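Local coordinates for thiamine-monophosphate kinase (Stenotrophomonas maltophilia, PDB 6XEP), which probably catalyses the ATP-dependent phosphorylation of thiamine monophosphate to thiamine diphosphate, the active form of vitamin B1, at residues D54-S58 and G59-P63; I71-K74 and T75-N79; T189-A192 and D193-S196; L197-R200 and L201-T205; R207-L210 and G211-R215. All coordinates share one frame; numbering follows the deposited sequence.

Contact 1 of 5, residues D54-S58 and G59-P63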
loop_
_atom_site.group_PDB
_atom_site.type_symbol
_atom_site.label_atom_id
_atom_site.label_comp_id
_atom_site.label_asym_id
_atom_site.label_seq_id
_atom_site.Cartn_x
_atom_site.Cartn_y
_atom_site.Cartn_z
ATOM N N ASP A 54 -0.640 0.146 -6.558
ATOM C CA ASP A 54 0.153 0.672 -7.661
ATOM C C ASP A 54 1.101 1.710 -7.093
ATOM O O ASP A 54 0.739 2.440 -6.168
ATOM C CB ASP A 54 -0.728 1.317 -8.737
ATOM C CG ASP A 54 -1.658 0.321 -9.417
ATOM O OD1 ASP A 54 -2.833 0.231 -8.991
ATOM O OD2 ASP A 54 -1.216 -0.377 -10.368
ATOM N N THR A 55 2.314 1.771 -7.629
ATOM C CA THR A 55 3.253 2.816 -7.252
ATOM C C THR A 55 3.536 3.658 -8.483
ATOM O O THR A 55 3.763 3.109 -9.560
ATOM C CB THR A 55 4.553 2.237 -6.693
ATOM O OG1 THR A 55 4.282 1.575 -5.452
ATOM C CG2 THR A 55 5.572 3.350 -6.468
ATOM N N LEU A 56 3.492 4.976 -8.330
ATOM C CA LEU A 56 3.919 5.893 -9.381
ATOM C C LEU A 56 5.198 6.564 -8.916
ATOM O O LEU A 56 5.234 7.157 -7.831
ATOM C CB LEU A 56 2.848 6.934 -9.712
ATOM C CG LEU A 56 1.749 6.478 -10.693
ATOM C CD1 LEU A 56 0.922 5.327 -10.160
ATOM C CD2 LEU A 56 0.854 7.646 -11.060
ATOM N N ASN A 57 6.242 6.462 -9.732
ATOM C CA ASN A 57 7.552 7.021 -9.433
ATOM C C ASN A 57 7.863 8.178 -10.368
ATOM O O ASN A 57 7.630 8.085 -11.579
ATOM C CB ASN A 57 8.627 5.949 -9.577
ATOM C CG ASN A 57 8.478 4.883 -8.535
ATOM O OD1 ASN A 57 8.226 5.205 -7.381
ATOM N ND2 ASN A 57 8.575 3.614 -8.932
ATOM N N SER A 58 8.416 9.251 -9.787
ATOM C CA SER A 58 8.780 10.451 -10.531
ATOM C C SER A 58 9.767 10.127 -11.646
ATOM O O SER A 58 10.753 9.406 -11.444
ATOM C CB SER A 58 9.378 11.493 -9.573
ATOM O OG SER A 58 9.805 12.659 -10.268
ATOM N N GLY A 59 9.489 10.655 -12.839
ATOM C CA GLY A 59 10.300 10.379 -14.000
ATOM C C GLY A 59 9.995 9.075 -14.705
ATOM O O GLY A 59 10.406 8.903 -15.861
ATOM N N VAL A 60 9.277 8.159 -14.056
ATOM C CA VAL A 60 8.936 6.853 -14.613
ATOM C C VAL A 60 7.482 6.876 -15.057
ATOM O O VAL A 60 7.178 6.792 -16.254
ATOM C CB VAL A 60 9.183 5.727 -13.593
ATOM C CG1 VAL A 60 8.826 4.345 -14.209
ATOM C CG2 VAL A 60 10.646 5.720 -13.169
ATOM N N HIS A 61 6.566 7.011 -14.098
ATOM C CA HIS A 61 5.148 6.968 -14.407
ATOM C C HIS A 61 4.576 8.347 -14.686
ATOM O O HIS A 61 3.423 8.454 -15.126
ATOM C CB HIS A 61 4.385 6.292 -13.254
ATOM C CG HIS A 61 4.899 4.920 -12.939
ATOM N ND1 HIS A 61 5.946 4.700 -12.072
ATOM C CD2 HIS A 61 4.541 3.703 -13.411
ATOM C CE1 HIS A 61 6.206 3.406 -12.017
ATOM N NE2 HIS A 61 5.356 2.777 -12.809
ATOM N N PHE A 62 5.349 9.401 -14.427
ATOM C CA PHE A 62 4.917 10.755 -14.751
ATOM C C PHE A 62 6.164 11.593 -14.968
ATOM O O PHE A 62 7.168 11.399 -14.259
ATOM C CB PHE A 62 4.027 11.385 -13.667
ATOM C CG PHE A 62 4.633 11.398 -12.270
ATOM C CD1 PHE A 62 5.361 12.492 -11.820
ATOM C CD2 PHE A 62 4.406 10.343 -11.393
ATOM C CE1 PHE A 62 5.895 12.518 -10.532
ATOM C CE2 PHE A 62 4.939 10.356 -10.103
ATOM C CZ PHE A 62 5.672 11.462 -9.667
ATOM N N PRO A 63 6.159 12.480 -15.956
ATOM C CA PRO A 63 7.301 13.385 -16.131
ATOM C C PRO A 63 7.528 14.213 -14.876
ATOM O O PRO A 63 6.597 14.508 -14.125
ATOM C CB PRO A 63 6.888 14.257 -17.321
ATOM C CG PRO A 63 5.932 13.364 -18.108
ATOM C CD PRO A 63 5.180 12.572 -17.056
#
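N57 and H61 grip each other through both backbone and ring. N57 N donates to H61 ND1 at 2.9 Å along a nearly straight line (168°), although the donor sits 29° out of the imidazole plane. In return N57 O accepts two backbone donors, H61 N at 2.9 Å in the carbonyl plane and V60 N at 3.0 Å from above it. The imidazole is sandwiched at its rim, with T55 O over one face and V60 CG1 over the other, while L56 CG packs 3.7 Å from H61 CB. With H61 ND1 engaged as an acceptor, H61 NE2 is hydrogen-bonded to OG1 of T131 of the second subunit. The tight part extends to F62, where S58 CA lies over the ring face, 3.8 Å from the F62 centroid, a CH-pi contact. The open side belongs to G59, which is exposed; of S58 the outer end alone is partly so. N57 to V60 form a type II beta turn with G59 at its third position, where the positive phi (82°) suits glycine. This turn sets H61, predicted to bind substrate, just beyond the strand that carries D54, a predicted magnesium ligand of the PurM-like N-terminal domain.

Contact 2 of 5, residues I71-K74 and T75-N79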
loop_
_atom_site.group_PDB
_atom_site.type_symbol
_atom_site.label_atom_id
_atom_site.label_comp_id
_atom_site.label_asym_id
_atom_site.label_seq_id
_atom_site.Cartn_x
_atom_site.Cartn_y
_atom_site.Cartn_z
ATOM N N ILE A 71 -0.433 14.720 -10.051
ATOM C CA ILE A 71 0.125 13.517 -9.447
ATOM C C ILE A 71 -0.869 12.914 -8.465
ATOM O O ILE A 71 -1.066 11.694 -8.430
ATOM C CB ILE A 71 1.470 13.833 -8.767
ATOM C CG1 ILE A 71 2.489 14.295 -9.804
ATOM C CG2 ILE A 71 2.003 12.599 -8.068
ATOM C CD1 ILE A 71 3.775 14.818 -9.169
ATOM N N GLY A 72 -1.508 13.757 -7.648
ATOM C CA GLY A 72 -2.502 13.252 -6.713
ATOM C C GLY A 72 -3.683 12.604 -7.405
ATOM O O GLY A 72 -4.124 11.511 -7.023
ATOM N N TRP A 73 -4.196 13.248 -8.447
ATOM C CA TRP A 73 -5.297 12.673 -9.219
ATOM C C TRP A 73 -4.891 11.338 -9.845
ATOM O O TRP A 73 -5.559 10.311 -9.659
ATOM C CB TRP A 73 -5.727 13.668 -10.302
ATOM C CG TRP A 73 -6.888 13.216 -11.177
ATOM C CD1 TRP A 73 -6.870 12.240 -12.144
ATOM C CD2 TRP A 73 -8.219 13.745 -11.168
ATOM N NE1 TRP A 73 -8.117 12.140 -12.736
ATOM C CE2 TRP A 73 -8.960 13.045 -12.153
ATOM C CE3 TRP A 73 -8.859 14.743 -10.424
ATOM C CZ2 TRP A 73 -10.300 13.307 -12.401
ATOM C CZ3 TRP A 73 -10.204 15.001 -10.678
ATOM C CH2 TRP A 73 -10.904 14.277 -11.650
ATOM N N LYS A 74 -3.790 11.334 -10.595
ATOM C CA LYS A 74 -3.467 10.164 -11.395
ATOM C C LYS A 74 -3.081 8.983 -10.518
ATOM O O LYS A 74 -3.433 7.840 -10.831
ATOM C CB LYS A 74 -2.356 10.494 -12.400
ATOM C CG LYS A 74 -2.085 9.316 -13.339
ATOM C CD LYS A 74 -1.363 9.747 -14.623
ATOM C CE LYS A 74 -1.289 8.564 -15.585
ATOM N NZ LYS A 74 -0.648 8.899 -16.884
ATOM N N THR A 75 -2.397 9.244 -9.390
ATOM C CA THR A 75 -2.025 8.138 -8.503
ATOM C C THR A 75 -3.264 7.361 -8.059
ATOM O O THR A 75 -3.295 6.125 -8.115
ATOM C CB THR A 75 -1.237 8.682 -7.299
ATOM O OG1 THR A 75 -0.016 9.261 -7.770
ATOM C CG2 THR A 75 -0.857 7.555 -6.367
ATOM N N LEU A 76 -4.324 8.070 -7.681
ATOM C CA LEU A 76 -5.557 7.382 -7.308
ATOM C C LEU A 76 -6.279 6.812 -8.531
ATOM O O LEU A 76 -6.862 5.727 -8.456
ATOM C CB LEU A 76 -6.475 8.332 -6.546
ATOM C CG LEU A 76 -7.848 7.805 -6.134
ATOM C CD1 LEU A 76 -7.722 6.576 -5.207
ATOM C CD2 LEU A 76 -8.623 8.929 -5.442
ATOM N N ALA A 77 -6.272 7.534 -9.654
ATOM C CA ALA A 77 -7.007 7.084 -10.832
ATOM C C ALA A 77 -6.545 5.706 -11.304
ATOM O O ALA A 77 -7.361 4.901 -11.766
ATOM C CB ALA A 77 -6.856 8.102 -11.964
ATOM N N VAL A 78 -5.242 5.428 -11.228
ATOM C CA VAL A 78 -4.743 4.115 -11.638
ATOM C C VAL A 78 -5.424 3.011 -10.832
ATOM O O VAL A 78 -5.874 1.999 -11.377
ATOM C CB VAL A 78 -3.211 4.055 -11.496
ATOM C CG1 VAL A 78 -2.729 2.663 -11.851
ATOM C CG2 VAL A 78 -2.583 5.085 -12.408
ATOM N N ASN A 79 -5.517 3.199 -9.517
ATOM C CA ASN A 79 -6.111 2.179 -8.659
ATOM C C ASN A 79 -7.607 2.055 -8.881
ATOM O O ASN A 79 -8.162 0.946 -8.854
ATOM C CB ASN A 79 -5.824 2.519 -7.202
ATOM C CG ASN A 79 -4.403 2.256 -6.835
ATOM O OD1 ASN A 79 -3.528 3.098 -7.040
ATOM N ND2 ASN A 79 -4.141 1.064 -6.318
#
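T75 OG1 donates to I71 O at 2.7 Å, the classic hydroxyl-to-carbonyl bond of a threonine inside an alpha-helix, here helix 68-85 of the AIR synthase-like N-terminal domain. The same carbonyl receives T75 N at 2.9 Å, and the two donors come to I71 O from opposite faces of its plane, 32° and 28° out of it. The chi1 of T75, -64°, sets the hydroxyl beside its own backbone N, which lets both groups reach one oxygen and satisfies the buried hydroxyl. The regular helical bonds continue with A77 N to W73 O and V78 N to K74 O. Outward from this polar core the packing is light: W73 CD1 lies 4.1 Å from A77 CB, and I71 CG2 is 3.9 Å from T75 OG1. W73 NE1 bonds to P204 O, while K74 runs fully extended beyond CG to a salt bridge with D274, a predicted substrate ligand, and a hydrogen bond to L201 O. K74 and T75 also pack on L56, and the helix therefore joins strand 48-57 to the segment leading out of helix 192-202. At the V78 turn, the CG2 methyl rests 3.3 Å from K74 O.

Contact 3 of 5, residues T189-A192 and D193-S196. With EDO (1,2-ethanediol), chain C.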
loop_
_atom_site.group_PDB
_atom_site.type_symbol
_atom_site.label_atom_id
_atom_site.label_comp_id
_atom_site.label_asym_id
_atom_site.label_seq_id
_atom_site.Cartn_x
_atom_site.Cartn_y
_atom_site.Cartn_z
ATOM N N THR A 189 -2.721 25.065 -21.385
ATOM C CA THR A 189 -2.679 25.787 -22.642
ATOM C C THR A 189 -4.094 26.184 -23.047
ATOM O O THR A 189 -5.064 25.476 -22.767
ATOM C CB THR A 189 -2.018 24.965 -23.755
ATOM O OG1 THR A 189 -2.073 25.699 -24.988
ATOM C CG2 THR A 189 -2.709 23.647 -23.934
ATOM N N LEU A 190 -4.207 27.357 -23.669
ATOM C CA LEU A 190 -5.487 27.786 -24.218
ATOM C C LEU A 190 -5.846 27.063 -25.510
ATOM O O LEU A 190 -6.994 27.170 -25.958
ATOM C CB LEU A 190 -5.465 29.294 -24.477
ATOM C CG LEU A 190 -5.245 30.208 -23.271
ATOM C CD1 LEU A 190 -5.230 31.669 -23.703
ATOM C CD2 LEU A 190 -6.317 29.963 -22.222
ATOM N N LEU A 191 -4.895 26.364 -26.130
ATOM C CA LEU A 191 -5.143 25.667 -27.390
ATOM C C LEU A 191 -5.916 24.395 -27.082
ATOM O O LEU A 191 -5.353 23.445 -26.532
ATOM C CB LEU A 191 -3.834 25.337 -28.109
ATOM C CG LEU A 191 -2.918 26.514 -28.446
ATOM C CD1 LEU A 191 -1.639 26.027 -29.120
ATOM C CD2 LEU A 191 -3.635 27.489 -29.339
ATOM N N ALA A 192 -7.185 24.352 -27.500
ATOM C CA ALA A 192 -8.123 23.373 -26.953
ATOM C C ALA A 192 -7.692 21.934 -27.200
ATOM O O ALA A 192 -7.814 21.101 -26.300
ATOM C CB ALA A 192 -9.522 23.596 -27.527
ATOM N N ASP A 193 -7.225 21.607 -28.416
ATOM C CA ASP A 193 -6.882 20.211 -28.697
ATOM C C ASP A 193 -5.660 19.782 -27.905
ATOM O O ASP A 193 -5.609 18.647 -27.426
ATOM C CB ASP A 193 -6.637 19.966 -30.182
ATOM C CG ASP A 193 -7.879 20.183 -31.021
ATOM O OD1 ASP A 193 -8.994 19.986 -30.494
ATOM O OD2 ASP A 193 -7.736 20.565 -32.199
ATOM N N TYR A 194 -4.660 20.667 -27.760
ATOM C CA TYR A 194 -3.512 20.304 -26.932
ATOM C C TYR A 194 -3.927 20.114 -25.486
ATOM O O TYR A 194 -3.480 19.174 -24.817
ATOM C CB TYR A 194 -2.419 21.365 -27.017
ATOM C CG TYR A 194 -1.672 21.354 -28.321
ATOM C CD1 TYR A 194 -0.494 20.626 -28.464
ATOM C CD2 TYR A 194 -2.142 22.070 -29.416
ATOM C CE1 TYR A 194 0.194 20.610 -29.666
ATOM C CE2 TYR A 194 -1.457 22.052 -30.624
ATOM C CZ TYR A 194 -0.292 21.325 -30.736
ATOM O OH TYR A 194 0.386 21.309 -31.933
ATOM N N GLU A 195 -4.779 21.004 -24.983
ATOM C CA GLU A 195 -5.189 20.898 -23.591
ATOM C C GLU A 195 -5.988 19.619 -23.348
ATOM O O GLU A 195 -5.858 19.002 -22.281
ATOM C CB GLU A 195 -5.970 22.161 -23.198
ATOM C CG GLU A 195 -6.465 22.167 -21.771
ATOM C CD GLU A 195 -5.352 22.301 -20.736
ATOM O OE1 GLU A 195 -4.161 22.427 -21.104
ATOM O OE2 GLU A 195 -5.686 22.276 -19.534
ATOM N N SER A 196 -6.800 19.195 -24.323
ATOM C CA SER A 196 -7.557 17.955 -24.179
ATOM C C SER A 196 -6.621 16.767 -24.019
ATOM O O SER A 196 -6.791 15.946 -23.110
ATOM C CB SER A 196 -8.477 17.742 -25.387
ATOM O OG SER A 196 -9.434 18.783 -25.529
HETATM C C1 EDO C . -5.594 23.315 -30.713
HETATM O O1 EDO C . -7.032 23.396 -30.620
HETATM C C2 EDO C . -5.122 23.297 -32.167
HETATM O O2 EDO C . -5.645 22.171 -32.895
#
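Y194 presents its ring to L191 and to a bound 1,2-ethanediol. The diol carbon C1 lies near the ring plane at the edge, 3.9 Å from Y194 CD2, whereas L191 CB approaches the same CD2 obliquely, also at 3.9 Å. The L191 and Y194 side chains lie alongside each other. The other flat group is the carboxylate of E195, whose OE1 takes T189 N at 3.0 Å; the line is almost straight (170°), but the donor stands above the carboxylate plane, 55° out of it. The E195 chain, bent at chi2 (70°), folds its acid back past T189; the two side chains pass antiparallel, with T189 CG2 3.4 Å from E195 OE1. That oxygen has a second partner in the salt bridge to R198 NE. T189 OG1 meanwhile accepts L191 N, an ST turn just ahead of the helix whose N-cap is L191. The first helical bonds follow, E195 N to L191 O and S196 N to A192 O. The diol, probably from the crystallisation liquor, occupies the first turn: its O1 accepts from D193 N at 2.8 Å, and its O2 donates to D193 OD2 at 2.7 Å. Acid groups at D193 and E195 beside the helix N-terminus would probably be stabilised as anions by the helix dipole, and for E195 also by R198.

Contact 4 of 5, residues L197-R200 and L201-T205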
loop_
_atom_site.group_PDB
_atom_site.type_symbol
_atom_site.label_atom_id
_atom_site.label_comp_id
_atom_site.label_asym_id
_atom_site.label_seq_id
_atom_site.Cartn_x
_atom_site.Cartn_y
_atom_site.Cartn_z
ATOM N N LEU A 197 -5.617 16.661 -24.903
ATOM C CA LEU A 197 -4.664 15.568 -24.799
ATOM C C LEU A 197 -3.872 15.674 -23.509
ATOM O O LEU A 197 -3.620 14.659 -22.850
ATOM C CB LEU A 197 -3.717 15.555 -26.004
ATOM C CG LEU A 197 -4.359 15.292 -27.375
ATOM C CD1 LEU A 197 -3.304 15.166 -28.465
ATOM C CD2 LEU A 197 -5.258 14.066 -27.342
ATOM N N ARG A 198 -3.471 16.899 -23.131
ATOM C CA ARG A 198 -2.674 17.074 -21.916
ATOM C C ARG A 198 -3.398 16.497 -20.710
ATOM O O ARG A 198 -2.805 15.780 -19.896
ATOM C CB ARG A 198 -2.355 18.557 -21.689
ATOM C CG ARG A 198 -1.353 18.805 -20.546
ATOM C CD ARG A 198 -1.094 20.293 -20.275
ATOM N NE ARG A 198 -2.229 20.975 -19.629
ATOM C CZ ARG A 198 -2.332 21.200 -18.318
ATOM N NH1 ARG A 198 -1.370 20.813 -17.489
ATOM N NH2 ARG A 198 -3.397 21.830 -17.833
ATOM N N LEU A 199 -4.696 16.780 -20.589
ATOM C CA LEU A 199 -5.447 16.305 -19.429
ATOM C C LEU A 199 -5.796 14.818 -19.505
ATOM O O LEU A 199 -6.035 14.195 -18.461
ATOM C CB LEU A 199 -6.716 17.140 -19.261
ATOM C CG LEU A 199 -6.446 18.576 -18.797
ATOM C CD1 LEU A 199 -7.741 19.320 -18.581
ATOM C CD2 LEU A 199 -5.644 18.550 -17.526
ATOM N N ARG A 200 -5.834 14.227 -20.698
ATOM C CA ARG A 200 -5.982 12.772 -20.761
ATOM C C ARG A 200 -4.739 12.058 -20.249
ATOM O O ARG A 200 -4.849 10.986 -19.642
ATOM C CB ARG A 200 -6.302 12.337 -22.190
ATOM C CG ARG A 200 -7.689 12.774 -22.652
ATOM C CD ARG A 200 -8.776 11.913 -22.030
ATOM N NE ARG A 200 -8.887 10.603 -22.690
ATOM C CZ ARG A 200 -9.432 9.535 -22.123
ATOM N NH1 ARG A 200 -9.910 9.615 -20.880
ATOM N NH2 ARG A 200 -9.505 8.387 -22.799
ATOM N N LEU A 201 -3.552 12.631 -20.474
ATOM C CA LEU A 201 -2.343 12.065 -19.890
ATOM C C LEU A 201 -2.284 12.350 -18.394
ATOM O O LEU A 201 -1.966 11.460 -17.594
ATOM C CB LEU A 201 -1.099 12.634 -20.587
ATOM C CG LEU A 201 0.248 12.185 -19.989
ATOM C CD1 LEU A 201 0.398 10.667 -20.009
ATOM C CD2 LEU A 201 1.425 12.849 -20.692
ATOM N N LEU A 202 -2.561 13.602 -18.002
ATOM C CA LEU A 202 -2.351 14.009 -16.613
ATOM C C LEU A 202 -3.480 13.548 -15.703
ATOM O O LEU A 202 -3.235 13.180 -14.549
ATOM C CB LEU A 202 -2.219 15.533 -16.520
ATOM C CG LEU A 202 -1.034 16.130 -17.272
ATOM C CD1 LEU A 202 -1.066 17.636 -17.051
ATOM C CD2 LEU A 202 0.270 15.527 -16.773
ATOM N N ARG A 203 -4.718 13.569 -16.188
ATOM C CA ARG A 203 -5.883 13.305 -15.344
ATOM C C ARG A 203 -6.813 12.322 -16.038
ATOM O O ARG A 203 -7.932 12.691 -16.427
ATOM C CB ARG A 203 -6.642 14.594 -15.031
ATOM C CG ARG A 203 -5.924 15.586 -14.153
ATOM C CD ARG A 203 -6.869 16.786 -13.865
ATOM N NE ARG A 203 -6.048 17.956 -13.624
ATOM C CZ ARG A 203 -6.414 19.195 -13.875
ATOM N NH1 ARG A 203 -7.621 19.456 -14.364
ATOM N NH2 ARG A 203 -5.569 20.181 -13.611
ATOM N N PRO A 204 -6.401 11.070 -16.188
ATOM C CA PRO A 204 -7.296 10.070 -16.794
ATOM C C PRO A 204 -8.542 9.889 -15.933
ATOM O O PRO A 204 -8.509 10.083 -14.719
ATOM C CB PRO A 204 -6.435 8.800 -16.824
ATOM C CG PRO A 204 -5.479 8.963 -15.681
ATOM C CD PRO A 204 -5.149 10.458 -15.702
ATOM N N THR A 205 -9.655 9.486 -16.573
ATOM C CA THR A 205 -10.917 9.328 -15.847
ATOM C C THR A 205 -11.210 7.848 -15.601
ATOM O O THR A 205 -11.544 7.126 -16.563
ATOM C CB THR A 205 -12.064 9.973 -16.627
ATOM O OG1 THR A 205 -11.743 11.350 -16.893
ATOM C CG2 THR A 205 -13.351 9.923 -15.801
HETATM O O HOH W 1 -4.380 22.368 -15.022
HETATM O O HOH W 2 -9.804 7.464 -18.796
HETATM O O HOH W 3 -9.930 11.893 -18.843
#
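L201 N takes up the helical pattern by donating to L197 O, and L202 N follows with a bond to R198 O. The L202 side chain then crosses R198 at an angle: L202 CD1 sits 3.7 Å from R198 CG and 3.2 Å from R198 NH1, a close methyl-guanidinium approach. R203 is the first residue to leave helical angles (phi -133°), yet R203 N still reaches L199 O at 2.7 Å, from above the carbonyl plane. Its guanidinium lies flat against L199, with L199 CD2 3.7 Å above the plane and over its centre. R203 NE is paired with D70, while R203 NH2, 5.0 Å from R198 NH2, shares a water with it, the R203 bond being weak. P204 comes next, its CB packing 3.9 Å from R200 O. At T205 the chain meets R200 through water: R200 NH1 donates to a water that also lies within hydrogen-bonding distance of T205 O, and to another in contact with T205 OG1 and R203 O. R200 also forms salt bridges to E277 and D170. Three arginines thus gather at this helix end, each with an acidic partner outside these two segments, so their charges are probably balanced locally, and two waters bridge R200 to the loop at R203 and T205.

Contact 5 of 5, residues R207-L210 and G211-R215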
loop_
_atom_site.group_PDB
_atom_site.type_symbol
_atom_site.label_atom_id
_atom_site.label_comp_id
_atom_site.label_asym_id
_atom_site.label_seq_id
_atom_site.Cartn_x
_atom_site.Cartn_y
_atom_site.Cartn_z
ATOM N N ARG A 207 -13.288 4.623 -15.009
ATOM C CA ARG A 207 -14.694 4.426 -15.358
ATOM C C ARG A 207 -15.390 3.555 -14.311
ATOM O O ARG A 207 -15.911 2.473 -14.598
ATOM C CB ARG A 207 -14.815 3.837 -16.760
ATOM C CG ARG A 207 -14.025 4.609 -17.813
ATOM C CD ARG A 207 -14.513 6.062 -17.947
ATOM N NE ARG A 207 -13.893 6.669 -19.119
ATOM C CZ ARG A 207 -14.011 7.943 -19.456
ATOM N NH1 ARG A 207 -14.748 8.766 -18.695
ATOM N NH2 ARG A 207 -13.381 8.386 -20.546
ATOM N N VAL A 208 -15.389 4.062 -13.072
ATOM C CA VAL A 208 -15.936 3.295 -11.947
ATOM C C VAL A 208 -17.435 3.052 -12.137
ATOM O O VAL A 208 -17.931 1.934 -11.940
ATOM C CB VAL A 208 -15.649 4.008 -10.611
ATOM C CG1 VAL A 208 -16.246 3.212 -9.459
ATOM C CG2 VAL A 208 -14.126 4.193 -10.396
ATOM N N THR A 209 -18.186 4.097 -12.496
ATOM C CA THR A 209 -19.631 3.919 -12.656
ATOM C C THR A 209 -19.947 2.875 -13.726
ATOM O O THR A 209 -20.819 2.018 -13.531
ATOM C CB THR A 209 -20.301 5.256 -12.995
ATOM O OG1 THR A 209 -19.965 6.209 -11.984
ATOM C CG2 THR A 209 -21.807 5.094 -13.022
ATOM N N LEU A 210 -19.236 2.912 -14.847
ATOM C CA LEU A 210 -19.405 1.868 -15.855
ATOM C C LEU A 210 -19.098 0.491 -15.279
ATOM O O LEU A 210 -19.867 -0.461 -15.468
ATOM C CB LEU A 210 -18.506 2.144 -17.054
ATOM C CG LEU A 210 -18.481 1.065 -18.144
ATOM C CD1 LEU A 210 -19.828 0.916 -18.817
ATOM C CD2 LEU A 210 -17.430 1.480 -19.191
ATOM N N GLY A 211 -17.977 0.366 -14.572
ATOM C CA GLY A 211 -17.604 -0.928 -14.021
ATOM C C GLY A 211 -18.676 -1.514 -13.129
ATOM O O GLY A 211 -18.935 -2.722 -13.163
ATOM N N LEU A 212 -19.352 -0.662 -12.366
ATOM C CA LEU A 212 -20.400 -1.092 -11.451
ATOM C C LEU A 212 -21.680 -1.476 -12.159
ATOM O O LEU A 212 -22.577 -2.030 -11.517
ATOM C CB LEU A 212 -20.712 0.011 -10.447
ATOM C CG LEU A 212 -19.641 0.234 -9.384
ATOM C CD1 LEU A 212 -20.035 1.419 -8.561
ATOM C CD2 LEU A 212 -19.493 -1.008 -8.499
ATOM N N ARG A 213 -21.796 -1.181 -13.451
ATOM C CA ARG A 213 -22.979 -1.578 -14.193
ATOM C C ARG A 213 -22.736 -2.730 -15.146
ATOM O O ARG A 213 -23.702 -3.399 -15.532
ATOM C CB ARG A 213 -23.543 -0.388 -14.966
ATOM C CG ARG A 213 -24.110 0.655 -14.007
ATOM C CD ARG A 213 -25.153 1.511 -14.658
ATOM N NE ARG A 213 -25.242 2.778 -13.961
ATOM C CZ ARG A 213 -25.943 3.824 -14.387
ATOM N NH1 ARG A 213 -25.942 4.941 -13.670
ATOM N NH2 ARG A 213 -26.634 3.758 -15.523
ATOM N N LEU A 214 -21.473 -3.014 -15.470
ATOM C CA LEU A 214 -21.142 -3.983 -16.515
ATOM C C LEU A 214 -21.495 -5.412 -16.125
ATOM O O LEU A 214 -21.711 -6.251 -17.007
ATOM C CB LEU A 214 -19.652 -3.898 -16.852
ATOM C CG LEU A 214 -19.254 -2.819 -17.856
ATOM C CD1 LEU A 214 -17.751 -2.807 -18.103
ATOM C CD2 LEU A 214 -19.999 -3.022 -19.154
ATOM N N ARG A 215 -21.551 -5.717 -14.827
ATOM C CA ARG A 215 -21.878 -7.084 -14.438
ATOM C C ARG A 215 -23.226 -7.486 -15.000
ATOM O O ARG A 215 -23.436 -8.657 -15.346
ATOM C CB ARG A 215 -21.866 -7.241 -12.915
ATOM C CG ARG A 215 -22.268 -8.646 -12.430
ATOM C CD ARG A 215 -21.268 -9.732 -12.873
ATOM N NE ARG A 215 -21.666 -11.042 -12.352
ATOM C CZ ARG A 215 -22.458 -11.901 -12.992
ATOM N NH1 ARG A 215 -22.934 -11.605 -14.196
ATOM N NH2 ARG A 215 -22.773 -13.061 -12.430
#
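Helix 208-214 of the AIR synthase-like C-terminal domain is short, and its bonds change from alpha-helical to tighter spacing along its length. R207 sits at the N-cap, and its carbonyl receives G211 N at 3.0 Å; V208 O receives L212 N at 3.0 Å. Toward L210 the pattern shifts, beginning with a weak second bond from L212 N to T209 O. R213 N donates to L210 O at 2.9 Å, a bond three residues apart that comes in 59° out of the carbonyl plane, and the i+4 partner L214 N reaches the same oxygen only weakly, with an N-H...O angle of 126°. Side chains one turn apart pack against each other. L210, with CG anti to its backbone N (chi1 175°), puts its CD1 methyl against L214 CG at 3.9 Å, the two leucines meeting at a slant. V208 CG1 and L212 CD1 are a looser pair. On the exposed side T209 and R213 run alongside each other, T209 CG2 brushing R213 NH1, and R213 packs on helix 287-297. The leucine pair L210 and L214 faces strand 277-282, touching L278, so this face joins the helix to the six-stranded sheet of the domain. At the other end, R207 NH2 pairs with E277 OE2. L214 CG rests 3.4 Å from L210 O.

In the fold
Contacts 1 and 2 are buried and touch through F62 on I71 and L56 on T75, joining strand 48-57 to helix 68-85 in the N-terminal domain. Contact 1 carries dimer-interface polarity, whereas contact 2 lies on a buried helix, where one carbonyl oxygen accepts two donors. Contacts 3 and 4 share helix 192-202: contact 3 is its exposed start, with acids and a diol, contact 4 its partly buried arginine-rich end. Contact 4 reaches contact 2 by polar bonds between the N-terminal and C-terminal domains. Contact 5, partly buried, with leucine packing on one face and arginines at its ends, meets contact 4 only where R200 and R207 lie close beside their shared partner E277.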